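Local coordinates for nucleoporin NUP159 (Saccharomyces cerevisiae, PDB 1XIP), which forms part of the nuclear pore complex and, through this N-terminal beta-propeller domain, tethers the helicase Dbp5 to the pore for mRNA export, at residues V366-L369 / L375-V378. Sequence-based numbering, arbitrary orientation.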
loop_
_atom_site.group_PDB
_atom_site.type_symbol
_atom_site.label_atom_id
_atom_site.label_comp_id
_atom_site.label_asym_id
_atom_site.label_seq_id
_atom_site.Cartn_x
_atom_site.Cartn_y
_atom_site.Cartn_z
ATOM N N VAL A 366 -11.240 8.253 -0.090
ATOM C CA VAL A 366 -10.310 7.192 0.244
ATOM C C VAL A 366 -11.017 6.160 1.122
ATOM O O VAL A 366 -11.491 6.475 2.230
ATOM C CB VAL A 366 -9.066 7.759 1.002
ATOM C CG1 VAL A 366 -8.038 6.677 1.245
ATOM C CG2 VAL A 366 -8.449 8.936 0.246
ATOM N N TYR A 367 -11.116 4.939 0.615
ATOM C CA TYR A 367 -11.648 3.810 1.382
ATOM C C TYR A 367 -10.481 3.086 2.010
ATOM O O TYR A 367 -9.476 2.780 1.303
ATOM C CB TYR A 367 -12.360 2.830 0.464
ATOM C CG TYR A 367 -13.682 3.285 -0.096
ATOM C CD1 TYR A 367 -13.884 4.603 -0.544
ATOM C CD2 TYR A 367 -14.738 2.385 -0.223
ATOM C CE1 TYR A 367 -15.099 4.992 -1.081
ATOM C CE2 TYR A 367 -15.945 2.768 -0.770
ATOM C CZ TYR A 367 -16.125 4.065 -1.195
ATOM O OH TYR A 367 -17.348 4.424 -1.729
ATOM N N ILE A 368 -10.593 2.815 3.316
ATOM C CA ILE A 368 -9.536 2.127 4.073
ATOM C C ILE A 368 -10.116 0.914 4.808
ATOM O O ILE A 368 -11.121 1.047 5.528
ATOM C CB ILE A 368 -8.857 3.102 5.089
ATOM C CG1 ILE A 368 -8.356 4.384 4.377
ATOM C CG2 ILE A 368 -7.743 2.402 5.861
ATOM C CD1 ILE A 368 -7.703 5.414 5.280
ATOM N N LEU A 369 -9.486 -0.259 4.615
ATOM C CA LEU A 369 -9.912 -1.533 5.219
ATOM C C LEU A 369 -8.975 -2.000 6.354
ATOM O O LEU A 369 -7.755 -2.103 6.165
ATOM C CB LEU A 369 -9.986 -2.630 4.149
ATOM C CG LEU A 369 -11.245 -3.508 4.116
ATOM C CD1 LEU A 369 -10.954 -4.851 3.464
ATOM C CD2 LEU A 369 -11.827 -3.707 5.505
ATOM N N LEU A 375 -14.399 -1.036 7.407
ATOM C CA LEU A 375 -14.073 -0.144 6.312
ATOM C C LEU A 375 -14.442 1.269 6.677
ATOM O O LEU A 375 -15.536 1.535 7.165
ATOM C CB LEU A 375 -14.781 -0.558 5.005
ATOM C CG LEU A 375 -14.282 0.193 3.743
ATOM C CD1 LEU A 375 -13.959 -0.745 2.658
ATOM C CD2 LEU A 375 -15.244 1.227 3.249
ATOM N N GLN A 376 -13.526 2.178 6.396
ATOM C CA GLN A 376 -13.688 3.584 6.682
ATOM C C GLN A 376 -13.689 4.377 5.359
ATOM O O GLN A 376 -12.872 4.100 4.459
ATOM C CB GLN A 376 -12.530 4.013 7.546
ATOM C CG GLN A 376 -12.545 5.433 7.956
ATOM C CD GLN A 376 -11.278 5.839 8.715
ATOM O OE1 GLN A 376 -10.333 5.029 8.873
ATOM N NE2 GLN A 376 -11.248 7.095 9.184
ATOM N N ILE A 377 -14.609 5.335 5.227
ATOM C CA ILE A 377 -14.568 6.260 4.094
ATOM C C ILE A 377 -14.213 7.655 4.574
ATOM O O ILE A 377 -14.844 8.190 5.491
ATOM C CB ILE A 377 -15.902 6.309 3.304
ATOM C CG1 ILE A 377 -16.233 4.951 2.680
ATOM C CG2 ILE A 377 -15.832 7.394 2.211
ATOM C CD1 ILE A 377 -17.530 4.953 1.887
ATOM N N VAL A 378 -13.208 8.239 3.928
ATOM C CA VAL A 378 -12.673 9.531 4.320
ATOM C C VAL A 378 -12.554 10.440 3.075
ATOM O O VAL A 378 -11.845 10.124 2.116
ATOM C CB VAL A 378 -11.302 9.346 5.052
ATOM C CG1 VAL A 378 -10.686 10.631 5.342
ATOM C CG2 VAL A 378 -11.482 8.602 6.352
#
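CG1 of I377 sits over the centre of one face of the Y367 ring, 3.8 Å from the centroid and just 5° off the normal, a CH-pi contact made within a non-hydrogen-bonded pair. The two side chains run side by side and point the same way, and the extended end of the isoleucine (chi2 -180°) carries CD1 on along the ring to reach CZ at 3.5 Å. Both first torsions fall in the same well: CG of Y367 (chi1 -72°) and CG1 of I377 each stand anti to their own carbonyl carbon, which keeps ring and aliphatic chain alongside each other. L375 approaches the same ring obliquely, its CD2 3.7 Å from CD2 of Y367, while its other methyl, CD1, meets CG of L369 at 4.1 Å, the two leucines crossing at about a right angle. Strands 365-370 and 374-381 form a beta hairpin at the middle of a four-stranded antiparallel propeller blade; strand 18-26, from the other end of the chain, completes its edge beside 374-381, the N- and C-terminal closure familiar from beta-propellers. Beyond the hairpin, L65, L68 and R69 of helix 65-73 also touch Y367, and its hydroxyl hydrogen-bonds D343 on the neighbouring strand 337-343. Replacing Y367 by an alanine is likely to strip I377 of the ring face under CG1 and CD1 and L375 of its oblique neighbour, and to leave the D343 carboxylate without its phenol partner. On the other side of the sheet lie V366, I368, Q376 and V378; the extended side chain of Q376 sends NE2 to the carbonyl oxygen of V324. I368 and Q376 exchange two backbone hydrogen bonds, Q376 N to I368 O being 2.8 Å, and V366 and V378 exchange two more.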